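Local atomic coordinates of molybdopterin synthase catalytic subunit (PDB entry 5MPO), a protein that catalyses the conversion of precursor Z into molybdopterin, inserting two sulfur atoms from thiocarboxylated MOCS2A to build the dithiolene group. Residues D20-T25 and K80-I85; L29-V34 and I46-G51; S35-S40 and A95-L100. All blocks are in the same frame, centred on the assembly; numbering follows the deposited sequence.

Contact 1: D20-T25 and K80-I85; sequences DVINFT and KICSDI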
ATOM      1  N   ASP C  20       6.386 -16.439   4.106  1.00 44.35           N
ATOM      2  CA  ASP C  20       5.576 -15.695   5.040  1.00 45.96           C
ATOM      3  C   ASP C  20       6.570 -15.291   6.148  1.00 48.14           C
ATOM      4  O   ASP C  20       6.959 -16.119   6.910  1.00 45.73           O
ATOM      5  CB  ASP C  20       4.493 -16.592   5.637  1.00 43.14           C
ATOM      6  CG  ASP C  20       3.359 -16.932   4.665  1.00 50.09           C
ATOM      7  OD1 ASP C  20       3.020 -16.154   3.757  1.00 51.16           O
ATOM      8  OD2 ASP C  20       2.734 -17.982   4.817  1.00 49.34           O
ATOM      9  N   VAL C  21       6.977 -14.034   6.230  1.00 47.94           N
ATOM     10  CA  VAL C  21       7.968 -13.568   7.207  1.00 44.51           C
ATOM     11  C   VAL C  21       7.219 -12.751   8.259  1.00 53.12           C
ATOM     12  O   VAL C  21       6.647 -11.696   7.964  1.00 47.80           O
ATOM     13  CB  VAL C  21       9.001 -12.661   6.527  1.00 51.58           C
ATOM     14  CG1 VAL C  21      10.072 -12.189   7.503  1.00 53.71           C
ATOM     15  CG2 VAL C  21       9.623 -13.376   5.324  1.00 49.37           C
ATOM     16  N   ILE C  22       7.215 -13.257   9.484  1.00 50.20           N
ATOM     17  CA  ILE C  22       6.426 -12.721  10.557  1.00 47.14           C
ATOM     18  C   ILE C  22       7.329 -12.454  11.741  1.00 51.56           C
ATOM     19  O   ILE C  22       8.006 -13.357  12.227  1.00 55.48           O
ATOM     20  CB  ILE C  22       5.361 -13.733  10.994  1.00 47.41           C
ATOM     21  CG1 ILE C  22       4.498 -14.089   9.792  1.00 45.31           C
ATOM     22  CG2 ILE C  22       4.496 -13.126  12.121  1.00 51.38           C
ATOM     23  CD1 ILE C  22       3.503 -15.169  10.028  1.00 45.87           C
ATOM     24  N   ASN C  23       7.282 -11.232  12.239  1.00 50.94           N
ATOM     25  CA  ASN C  23       8.113 -10.836  13.306  1.00 49.67           C
ATOM     26  C   ASN C  23       7.473  -9.834  14.225  1.00 52.36           C
ATOM     27  O   ASN C  23       7.057  -8.749  13.793  1.00 51.43           O
ATOM     28  CB  ASN C  23       9.379 -10.233  12.742  1.00 64.23           C
ATOM     29  CG  ASN C  23      10.430 -10.025  13.802  1.00 62.15           C
ATOM     30  OD1 ASN C  23      10.279 -10.478  14.904  1.00 70.28           O
ATOM     31  ND2 ASN C  23      11.490  -9.334  13.460  1.00 66.21           N
ATOM     32  N   PHE C  24       7.422 -10.208  15.501  1.00 51.46           N
ATOM     33  CA  PHE C  24       7.141  -9.284  16.596  1.00 50.69           C
ATOM     34  C   PHE C  24       8.412  -8.904  17.314  1.00 53.26           C
ATOM     35  O   PHE C  24       9.259  -9.757  17.558  1.00 49.46           O
ATOM     36  CB  PHE C  24       6.158  -9.934  17.522  1.00 49.79           C
ATOM     37  CG  PHE C  24       4.807 -10.081  16.913  1.00 47.52           C
ATOM     38  CD1 PHE C  24       4.554 -11.097  16.020  1.00 47.62           C
ATOM     39  CD2 PHE C  24       3.801  -9.168  17.197  1.00 47.72           C
ATOM     40  CE1 PHE C  24       3.298 -11.246  15.450  1.00 47.66           C
ATOM     41  CE2 PHE C  24       2.541  -9.293  16.643  1.00 49.56           C
ATOM     42  CZ  PHE C  24       2.290 -10.323  15.752  1.00 51.79           C
ATOM     43  N   THR C  25       8.595  -7.623  17.625  1.00 52.76           N
ATOM     44  CA  THR C  25       9.935  -7.154  18.018  1.00 49.50           C
ATOM     45  C   THR C  25       9.888  -5.807  18.702  1.00 54.03           C
ATOM     46  O   THR C  25       8.975  -5.022  18.459  1.00 56.77           O
ATOM     47  CB  THR C  25      10.827  -7.080  16.789  1.00 51.00           C
ATOM     48  OG1 THR C  25      12.099  -6.589  17.154  1.00 57.76           O
ATOM     49  CG2 THR C  25      10.262  -6.118  15.747  1.00 56.22           C
ATOM     50  N   LYS C  80      -2.371 -17.493  10.113  1.00 41.32           N
ATOM     51  CA  LYS C  80      -3.648 -17.776   9.519  1.00 48.36           C
ATOM     52  C   LYS C  80      -4.031 -16.709   8.475  1.00 50.84           C
ATOM     53  O   LYS C  80      -4.556 -17.018   7.398  1.00 46.27           O
ATOM     54  CB  LYS C  80      -4.751 -17.828  10.562  1.00 48.19           C
ATOM     55  CG  LYS C  80      -4.836 -19.153  11.273  1.00 42.75           C
ATOM     56  CD  LYS C  80      -5.909 -19.021  12.304  1.00 43.75           C
ATOM     57  CE  LYS C  80      -5.682 -20.026  13.412  1.00 43.78           C
ATOM     58  NZ  LYS C  80      -6.595 -19.621  14.534  1.00 45.09           N
ATOM     59  N   ILE C  81      -3.788 -15.458   8.810  1.00 44.56           N
ATOM     60  CA  ILE C  81      -3.997 -14.424   7.819  1.00 44.04           C
ATOM     61  C   ILE C  81      -3.188 -14.658   6.526  1.00 43.75           C
ATOM     62  O   ILE C  81      -3.721 -14.484   5.387  1.00 42.31           O
ATOM     63  CB  ILE C  81      -3.715 -13.069   8.445  1.00 39.68           C
ATOM     64  CG1 ILE C  81      -4.867 -12.730   9.383  1.00 33.95           C
ATOM     65  CG2 ILE C  81      -3.468 -11.984   7.380  1.00 37.74           C
ATOM     66  CD1 ILE C  81      -4.486 -11.552  10.251  1.00 38.04           C
ATOM     67  N   CYS C  82      -1.920 -15.034   6.683  1.00 40.30           N
ATOM     68  CA  CYS C  82      -1.073 -15.372   5.507  1.00 44.78           C
ATOM     69  C   CYS C  82      -1.694 -16.450   4.620  1.00 46.52           C
ATOM     70  O   CYS C  82      -1.787 -16.344   3.382  1.00 54.87           O
ATOM     71  CB  CYS C  82       0.324 -15.751   5.936  1.00 39.83           C
ATOM     72  SG  CYS C  82       1.202 -14.275   6.541  1.00 42.89           S
ATOM     73  N   SER C  83      -2.194 -17.450   5.292  1.00 43.79           N
ATOM     74  CA  SER C  83      -2.679 -18.636   4.654  1.00 43.71           C
ATOM     75  C   SER C  83      -4.024 -18.332   3.959  1.00 42.57           C
ATOM     76  O   SER C  83      -4.314 -18.773   2.866  1.00 43.15           O
ATOM     77  CB  SER C  83      -2.751 -19.716   5.759  1.00 45.21           C
ATOM     78  OG  SER C  83      -3.400 -20.864   5.308  1.00 50.12           O
ATOM     79  N   ASP C  84      -4.863 -17.547   4.597  1.00 45.32           N
ATOM     80  CA  ASP C  84      -6.107 -17.173   3.984  1.00 43.20           C
ATOM     81  C   ASP C  84      -5.883 -16.262   2.775  1.00 43.85           C
ATOM     82  O   ASP C  84      -6.539 -16.403   1.759  1.00 45.12           O
ATOM     83  CB  ASP C  84      -6.965 -16.514   5.034  1.00 44.73           C
ATOM     84  CG  ASP C  84      -7.526 -17.564   6.068  1.00 46.15           C
ATOM     85  OD1 ASP C  84      -7.584 -18.799   5.785  1.00 48.61           O
ATOM     86  OD2 ASP C  84      -7.935 -17.146   7.146  1.00 43.59           O
ATOM     87  N   ILE C  85      -4.955 -15.342   2.893  1.00 37.97           N
ATOM     88  CA  ILE C  85      -4.575 -14.519   1.788  1.00 39.49           C
ATOM     89  C   ILE C  85      -4.170 -15.376   0.600  1.00 43.51           C
ATOM     90  O   ILE C  85      -4.647 -15.143  -0.494  1.00 39.43           O
ATOM     91  CB  ILE C  85      -3.436 -13.561   2.139  1.00 41.47           C
ATOM     92  CG1 ILE C  85      -3.988 -12.380   2.951  1.00 39.47           C
ATOM     93  CG2 ILE C  85      -2.754 -13.049   0.890  1.00 42.55           C
ATOM     94  CD1 ILE C  85      -2.919 -11.482   3.505  1.00 39.15           C
TER
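Asp20 and Cys82 carry most of this contact between strand 20-25 and helix 73-88. The larger part is close van der Waals packing of the Asp20 carboxylate on the Cys82 side chain. Both oxygens come equally near the methylene: Asp20 OD1 and Asp20 OD2 each lie 3.5 Å from Cys82 CB. The carboxylate thus straddles that carbon and does not point a single oxygen at it. The sulfur sits next to the same group, with Cys82 SG 3.8 Å from Asp20 OD1. Asp20 CG stands anti to its own carbonyl carbon (chi1 -73°), which carries the carboxylate out from the strand to the helix. The charge is answered one helical turn further on, where Asp20 OD1 forms a salt bridge with Arg86. The apolar part is smaller. Ile22, two residues along on the same face of the strand, brings its terminal methyl to the sulfur, with Ile22 CD1 4.3 Å from Cys82 SG. This is a loose touch, and Ile22 packs further against Val78 and Arg79 of the same helix. Cys82 itself is buried and also rests on Ile94 of the neighbouring strand. With an alanine at Asp20, Arg86 would probably lose its acidic mate and the methylene of Cys82 its cover. The arrangement is helix-on-sheet packing at an edge strand. Strand 20-25 is an outermost strand of the mixed sheet within this chain, and helix 73-88 covers one face of it in the alpha/beta hammerhead fold of MoaE proteins.

Contact 2: L29-V34 and I46-G51; sequences LSVDEV and ISLFVG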
ATOM      1  N   LEU C  29      11.248  -0.492  13.341  1.00 57.99           N
ATOM      2  CA  LEU C  29      10.974  -1.183  12.089  1.00 52.91           C
ATOM      3  C   LEU C  29      11.509  -0.377  10.923  1.00 55.51           C
ATOM      4  O   LEU C  29      11.445   0.846  10.924  1.00 50.53           O
ATOM      5  CB  LEU C  29       9.475  -1.384  11.923  1.00 55.07           C
ATOM      6  CG  LEU C  29       8.769  -2.086  13.066  1.00 49.93           C
ATOM      7  CD1 LEU C  29       7.335  -2.299  12.677  1.00 50.98           C
ATOM      8  CD2 LEU C  29       9.461  -3.404  13.357  1.00 57.63           C
ATOM      9  N   SER C  30      12.017  -1.069   9.919  1.00 56.63           N
ATOM     10  CA  SER C  30      12.569  -0.419   8.742  1.00 56.08           C
ATOM     11  C   SER C  30      11.721  -0.766   7.491  1.00 54.28           C
ATOM     12  O   SER C  30      11.588  -1.944   7.120  1.00 56.86           O
ATOM     13  CB  SER C  30      14.015  -0.887   8.588  1.00 59.98           C
ATOM     14  OG  SER C  30      14.409  -0.850   7.249  1.00 65.52           O
ATOM     15  N   VAL C  31      11.188   0.250   6.815  1.00 51.31           N
ATOM     16  CA  VAL C  31      10.402   0.028   5.618  1.00 53.46           C
ATOM     17  C   VAL C  31      11.301  -0.601   4.570  1.00 60.73           C
ATOM     18  O   VAL C  31      10.884  -1.509   3.867  1.00 71.00           O
ATOM     19  CB  VAL C  31       9.774   1.320   5.032  1.00 62.10           C
ATOM     20  CG1 VAL C  31       8.864   0.989   3.864  1.00 66.86           C
ATOM     21  CG2 VAL C  31       8.935   2.067   6.058  1.00 58.95           C
ATOM     22  N   ASP C  32      12.540  -0.150   4.485  1.00 61.31           N
ATOM     23  CA  ASP C  32      13.460  -0.660   3.487  1.00 63.16           C
ATOM     24  C   ASP C  32      13.815  -2.104   3.718  1.00 58.90           C
ATOM     25  O   ASP C  32      13.780  -2.898   2.793  1.00 56.84           O
ATOM     26  CB  ASP C  32      14.744   0.176   3.433  1.00 78.92           C
ATOM     27  CG  ASP C  32      15.426   0.084   2.079  1.00 90.31           C
ATOM     28  OD1 ASP C  32      14.980   0.823   1.123  1.00 78.24           O
ATOM     29  OD2 ASP C  32      16.364  -0.767   2.002  1.00 80.50           O
ATOM     30  N   GLU C  33      14.157  -2.432   4.956  1.00 60.84           N
ATOM     31  CA  GLU C  33      14.372  -3.814   5.379  1.00 57.73           C
ATOM     32  C   GLU C  33      13.196  -4.669   4.914  1.00 66.41           C
ATOM     33  O   GLU C  33      13.412  -5.667   4.209  1.00 54.44           O
ATOM     34  CB  GLU C  33      14.506  -3.880   6.900  1.00 62.41           C
ATOM     35  CG  GLU C  33      14.608  -5.275   7.545  1.00 71.32           C
ATOM     36  CD  GLU C  33      14.086  -5.390   9.011  1.00 79.48           C
ATOM     37  OE1 GLU C  33      14.448  -6.435   9.588  1.00 73.10           O
ATOM     38  OE2 GLU C  33      13.310  -4.519   9.589  1.00 83.98           O
ATOM     39  N   VAL C  34      11.962  -4.261   5.277  1.00 59.67           N
ATOM     40  CA  VAL C  34      10.789  -5.135   5.119  1.00 52.82           C
ATOM     41  C   VAL C  34      10.412  -5.245   3.649  1.00 54.39           C
ATOM     42  O   VAL C  34      10.008  -6.305   3.197  1.00 59.81           O
ATOM     43  CB  VAL C  34       9.562  -4.618   5.895  1.00 51.10           C
ATOM     44  CG1 VAL C  34       8.295  -5.416   5.570  1.00 53.90           C
ATOM     45  CG2 VAL C  34       9.816  -4.648   7.362  1.00 51.63           C
ATOM     46  N   ILE C  46       4.621  -4.465  -5.221  1.00 48.73           N
ATOM     47  CA  ILE C  46       4.729  -4.567  -3.788  1.00 51.19           C
ATOM     48  C   ILE C  46       3.822  -3.507  -3.236  1.00 50.34           C
ATOM     49  O   ILE C  46       4.012  -2.330  -3.599  1.00 49.16           O
ATOM     50  CB  ILE C  46       6.161  -4.271  -3.334  1.00 49.70           C
ATOM     51  CG1 ILE C  46       7.096  -5.317  -3.940  1.00 50.08           C
ATOM     52  CG2 ILE C  46       6.273  -4.265  -1.818  1.00 48.29           C
ATOM     53  CD1 ILE C  46       8.550  -5.103  -3.589  1.00 49.45           C
ATOM     54  N   SER C  47       2.819  -3.902  -2.430  1.00 45.34           N
ATOM     55  CA  SER C  47       2.071  -2.905  -1.658  1.00 47.02           C
ATOM     56  C   SER C  47       2.596  -2.972  -0.263  1.00 42.81           C
ATOM     57  O   SER C  47       2.976  -4.036   0.181  1.00 45.51           O
ATOM     58  CB  SER C  47       0.551  -3.113  -1.700  1.00 46.54           C
ATOM     59  OG  SER C  47       0.124  -3.048  -3.058  1.00 62.54           O
ATOM     60  N   LEU C  48       2.617  -1.839   0.420  1.00 45.62           N
ATOM     61  CA  LEU C  48       2.996  -1.772   1.832  1.00 45.49           C
ATOM     62  C   LEU C  48       2.037  -0.916   2.621  1.00 49.07           C
ATOM     63  O   LEU C  48       1.448   0.022   2.084  1.00 46.49           O
ATOM     64  CB  LEU C  48       4.400  -1.203   2.030  1.00 45.69           C
ATOM     65  CG  LEU C  48       5.545  -2.018   1.449  1.00 45.93           C
ATOM     66  CD1 LEU C  48       6.029  -1.357   0.191  1.00 54.09           C
ATOM     67  CD2 LEU C  48       6.698  -2.105   2.410  1.00 48.88           C
ATOM     68  N   PHE C  49       1.841  -1.302   3.888  1.00 50.10           N
ATOM     69  CA  PHE C  49       1.091  -0.492   4.835  1.00 48.84           C
ATOM     70  C   PHE C  49       1.992  -0.236   6.031  1.00 46.26           C
ATOM     71  O   PHE C  49       2.647  -1.149   6.521  1.00 46.34           O
ATOM     72  CB  PHE C  49      -0.245  -1.126   5.304  1.00 45.27           C
ATOM     73  CG  PHE C  49      -0.922  -0.283   6.361  1.00 48.71           C
ATOM     74  CD1 PHE C  49      -1.596   0.895   6.010  1.00 48.26           C
ATOM     75  CD2 PHE C  49      -0.776  -0.583   7.723  1.00 52.86           C
ATOM     76  CE1 PHE C  49      -2.159   1.717   7.007  1.00 54.23           C
ATOM     77  CE2 PHE C  49      -1.340   0.221   8.730  1.00 50.35           C
ATOM     78  CZ  PHE C  49      -2.022   1.382   8.370  1.00 59.28           C
ATOM     79  N   VAL C  50       2.021   0.998   6.500  1.00 44.18           N
ATOM     80  CA  VAL C  50       2.884   1.371   7.612  1.00 47.43           C
ATOM     81  C   VAL C  50       2.010   2.129   8.561  1.00 52.79           C
ATOM     82  O   VAL C  50       1.361   3.102   8.147  1.00 48.56           O
ATOM     83  CB  VAL C  50       4.036   2.248   7.167  1.00 50.88           C
ATOM     84  CG1 VAL C  50       4.894   2.673   8.355  1.00 50.57           C
ATOM     85  CG2 VAL C  50       4.848   1.539   6.096  1.00 52.69           C
ATOM     86  N   GLY C  51       1.954   1.629   9.803  1.00 55.93           N
ATOM     87  CA  GLY C  51       1.134   2.191  10.868  1.00 49.25           C
ATOM     88  C   GLY C  51       2.099   2.953  11.760  1.00 48.85           C
ATOM     89  O   GLY C  51       3.118   2.421  12.182  1.00 47.46           O
TER
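Leu48 is the first residue of 46-51 to meet the start of helix 31-38. One of its methyls does the touching: Leu48 CD2 lies 4.0 Å from Val31 CG1. The two side chains approach each other at a slant. Phe49 turns to the other face of the sheet, where it packs on Val126 and Ile130 of helix 119-136. Strand 45-52 is one of the two outermost strands of the mixed sheet within the chain, and it pairs antiparallel with a strand of the second subunit. The sheet therefore runs on across the dimer interface, and the contact lies beside that seam. Val31 also packs on Val31 of the second subunit. Val50 then faces the helix again. Val50 CG2 is 4.1 Å from Val31 CG2, and the two valines cross at about a right angle. Val31 serves both partners with separate branches. With CG1 opposite its backbone N (chi1 -175°), CG1 goes to Leu48 and CG2 to Val50. Just before Val31, Ser30 is the N-cap of the helix: Glu33 N donates to Ser30 OG over 2.8 Å, at a fairly straight 160°.

Contact 3: S35-S40 and A95-L100; sequences SQLVIS and AVFHRL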
ATOM      1  N   SER C  35      10.539  -4.145   2.913  1.00 57.61           N
ATOM      2  CA  SER C  35      10.229  -4.140   1.510  1.00 58.39           C
ATOM      3  C   SER C  35      11.198  -5.090   0.807  1.00 55.76           C
ATOM      4  O   SER C  35      10.769  -5.810  -0.076  1.00 56.71           O
ATOM      5  CB  SER C  35      10.196  -2.709   0.933  1.00 53.46           C
ATOM      6  OG  SER C  35      11.432  -2.092   1.108  1.00 61.19           O
ATOM      7  N   GLN C  36      12.455  -5.176   1.260  1.00 58.79           N
ATOM      8  CA  GLN C  36      13.456  -6.118   0.664  1.00 53.91           C
ATOM      9  C   GLN C  36      13.141  -7.573   0.920  1.00 54.69           C
ATOM     10  O   GLN C  36      13.517  -8.438   0.153  1.00 58.09           O
ATOM     11  CB  GLN C  36      14.892  -5.831   1.141  1.00 53.61           C
ATOM     12  N   LEU C  37      12.427  -7.863   1.993  1.00 58.39           N
ATOM     13  CA  LEU C  37      12.131  -9.227   2.328  1.00 55.57           C
ATOM     14  C   LEU C  37      11.104  -9.773   1.381  1.00 57.34           C
ATOM     15  O   LEU C  37      11.007 -10.990   1.241  1.00 55.45           O
ATOM     16  CB  LEU C  37      11.653  -9.338   3.762  1.00 59.44           C
ATOM     17  CG  LEU C  37      12.734  -9.064   4.822  1.00 60.69           C
ATOM     18  CD1 LEU C  37      12.094  -8.907   6.189  1.00 59.41           C
ATOM     19  CD2 LEU C  37      13.765 -10.197   4.896  1.00 61.85           C
ATOM     20  N   VAL C  38      10.358  -8.899   0.695  1.00 54.96           N
ATOM     21  CA  VAL C  38       9.315  -9.382  -0.235  1.00 52.28           C
ATOM     22  C   VAL C  38       9.632  -9.239  -1.729  1.00 49.15           C
ATOM     23  O   VAL C  38       8.877  -9.714  -2.533  1.00 49.07           O
ATOM     24  CB  VAL C  38       7.902  -8.837   0.120  1.00 48.58           C
ATOM     25  CG1 VAL C  38       7.584  -9.058   1.608  1.00 45.46           C
ATOM     26  CG2 VAL C  38       7.722  -7.370  -0.242  1.00 52.44           C
ATOM     27  N   ILE C  39      10.737  -8.615  -2.102  1.00 54.40           N
ATOM     28  CA  ILE C  39      11.096  -8.482  -3.514  1.00 59.30           C
ATOM     29  C   ILE C  39      11.235  -9.852  -4.194  1.00 54.49           C
ATOM     30  O   ILE C  39      11.710 -10.787  -3.594  1.00 52.74           O
ATOM     31  CB  ILE C  39      12.435  -7.736  -3.651  1.00 72.01           C
ATOM     32  CG1 ILE C  39      12.213  -6.250  -3.396  1.00 78.77           C
ATOM     33  CG2 ILE C  39      13.045  -7.920  -5.049  1.00 76.48           C
ATOM     34  CD1 ILE C  39      13.480  -5.480  -3.079  1.00 88.69           C
ATOM     35  N   SER C  40      10.825  -9.940  -5.448  1.00 53.20           N
ATOM     36  CA  SER C  40      10.876 -11.184  -6.214  1.00 54.60           C
ATOM     37  C   SER C  40      10.999 -10.848  -7.683  1.00 49.97           C
ATOM     38  O   SER C  40      10.169 -10.103  -8.207  1.00 54.10           O
ATOM     39  CB  SER C  40       9.613 -12.052  -5.993  1.00 59.48           C
ATOM     40  OG  SER C  40       9.573 -13.226  -6.833  1.00 54.17           O
ATOM     41  N   ALA C  95       5.202 -10.146   4.348  1.00 40.06           N
ATOM     42  CA  ALA C  95       5.984  -9.815   5.497  1.00 44.32           C
ATOM     43  C   ALA C  95       5.058  -9.054   6.414  1.00 45.66           C
ATOM     44  O   ALA C  95       4.330  -8.188   5.942  1.00 48.22           O
ATOM     45  CB  ALA C  95       7.151  -8.957   5.118  1.00 46.43           C
ATOM     46  N   VAL C  96       5.039  -9.416   7.700  1.00 48.07           N
ATOM     47  CA  VAL C  96       4.273  -8.680   8.732  1.00 50.40           C
ATOM     48  C   VAL C  96       5.130  -8.438   9.949  1.00 46.58           C
ATOM     49  O   VAL C  96       5.504  -9.377  10.632  1.00 48.56           O
ATOM     50  CB  VAL C  96       3.023  -9.403   9.205  1.00 47.24           C
ATOM     51  CG1 VAL C  96       2.341  -8.571  10.306  1.00 45.52           C
ATOM     52  CG2 VAL C  96       2.090  -9.720   8.026  1.00 41.27           C
ATOM     53  N   PHE C  97       5.434  -7.168  10.197  1.00 44.85           N
ATOM     54  CA  PHE C  97       6.346  -6.784  11.246  1.00 41.84           C
ATOM     55  C   PHE C  97       5.594  -5.926  12.192  1.00 43.30           C
ATOM     56  O   PHE C  97       5.068  -4.889  11.785  1.00 47.61           O
ATOM     57  CB  PHE C  97       7.532  -6.043  10.676  1.00 45.60           C
ATOM     58  CG  PHE C  97       8.613  -6.941  10.199  1.00 42.74           C
ATOM     59  CD1 PHE C  97       8.387  -7.799   9.164  1.00 45.19           C
ATOM     60  CD2 PHE C  97       9.838  -6.953  10.805  1.00 51.82           C
ATOM     61  CE1 PHE C  97       9.377  -8.672   8.710  1.00 49.83           C
ATOM     62  CE2 PHE C  97      10.845  -7.823  10.370  1.00 62.93           C
ATOM     63  CZ  PHE C  97      10.613  -8.696   9.310  1.00 54.48           C
ATOM     64  N   HIS C  98       5.479  -6.361  13.444  1.00 42.65           N
ATOM     65  CA  HIS C  98       4.795  -5.534  14.441  1.00 46.06           C
ATOM     66  C   HIS C  98       5.719  -5.212  15.599  1.00 47.01           C
ATOM     67  O   HIS C  98       6.399  -6.075  16.117  1.00 48.32           O
ATOM     68  CB  HIS C  98       3.510  -6.215  14.898  1.00 47.34           C
ATOM     69  CG  HIS C  98       2.486  -5.281  15.481  1.00 48.94           C
ATOM     70  ND1 HIS C  98       2.780  -4.385  16.500  1.00 50.20           N
ATOM     71  CD2 HIS C  98       1.166  -5.135  15.226  1.00 44.53           C
ATOM     72  CE1 HIS C  98       1.687  -3.742  16.854  1.00 45.52           C
ATOM     73  NE2 HIS C  98       0.698  -4.165  16.089  1.00 52.14           N
ATOM     74  N   ARG C  99       5.775  -3.945  15.977  1.00 53.39           N
ATOM     75  CA  ARG C  99       6.642  -3.506  17.065  1.00 50.63           C
ATOM     76  C   ARG C  99       5.921  -3.546  18.378  1.00 51.06           C
ATOM     77  O   ARG C  99       4.729  -3.264  18.445  1.00 49.67           O
ATOM     78  CB  ARG C  99       7.152  -2.111  16.811  1.00 56.62           C
ATOM     79  CG  ARG C  99       8.175  -1.644  17.822  1.00 53.57           C
ATOM     80  CD  ARG C  99       8.824  -0.404  17.299  1.00 49.96           C
ATOM     81  NE  ARG C  99       9.443   0.309  18.387  1.00 58.01           N
ATOM     82  CZ  ARG C  99       9.905   1.550  18.316  1.00 58.75           C
ATOM     83  NH1 ARG C  99       9.848   2.250  17.186  1.00 65.71           N
ATOM     84  NH2 ARG C  99      10.436   2.103  19.396  1.00 63.08           N
ATOM     85  N   LEU C 100       6.635  -3.919  19.436  1.00 53.73           N
ATOM     86  CA  LEU C 100       5.998  -4.054  20.742  1.00 54.01           C
ATOM     87  C   LEU C 100       6.641  -3.129  21.778  1.00 50.77           C
ATOM     88  O   LEU C 100       7.754  -2.708  21.595  1.00 50.38           O
ATOM     89  CB  LEU C 100       6.041  -5.519  21.172  1.00 51.48           C
ATOM     90  CG  LEU C 100       5.119  -6.470  20.414  1.00 53.53           C
ATOM     91  CD1 LEU C 100       5.087  -7.852  21.055  1.00 52.35           C
ATOM     92  CD2 LEU C 100       3.695  -5.923  20.335  1.00 62.03           C
TER
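Leu37 and Val38 of helix 31-38 each meet one residue of strand 91-99. Leu37 reaches the far end of the Phe97 ring with a single methyl. Leu37 CD1 is 3.5 Å from Phe97 CZ, and the next ring atom, Phe97 CE1, is 3.7 Å from the same methyl. The two side chains cross at about a right angle. Val38 meets a much smaller partner, two residues earlier on the strand: Val38 CG1 lies 3.5 Å from Ala95 CB. The same methyl of Val38 comes within 3.8 Å of Ala95 N, so it rests on the strand backbone as well. The short side chain of Ala95 is consistent with the close approach of the backbones, the CA atoms of Val38 and Ala95 being 6.6 Å apart. Val38 CG1 stands anti to the carbonyl carbon (chi1 -50°), which directs this branch at the strand. The turn that presents the two residues is held by Val38 N bonding to Ser35 O at 3.2 Å. On the strand side, backbone hydrogen bonds of Ala95 with Ala113 and of Phe97 with Ile111 hold both residues in the sheet. Val21 of strand 20-25 touches both Leu37 and Phe97. Phe97 and Ala95 are also covered by Val34 of the same helix. Strand 91-99 lies inside the mixed sheet, with strand 20-25 parallel on one flank and strand 108-116 antiparallel on the other, and helix 31-38 packs across this face.

The three contacts share one mixed sheet. Helix 73-88 of contact 1 lies on one face, and helix 31-38 of contacts 2 and 3 on the other. Contacts 2 and 3 are neighbours, their centres about 6 Å apart. Val34 joins them, with Val34 CG1 3.7 Å from Ala95 CB. Contact 1 is about 10 Å from contact 3, centre to centre, and a probable hydrogen bond links their strands, Val21 O to Val96 N at 2.8 Å. Contacts 1 and 2 are about 14 Å apart between centres. Contact 2 comes nearer the predicted substrate site: the side chain of Val50 is about 11 Å from that of Lys134. Contacts 1 and 3 lie away from it.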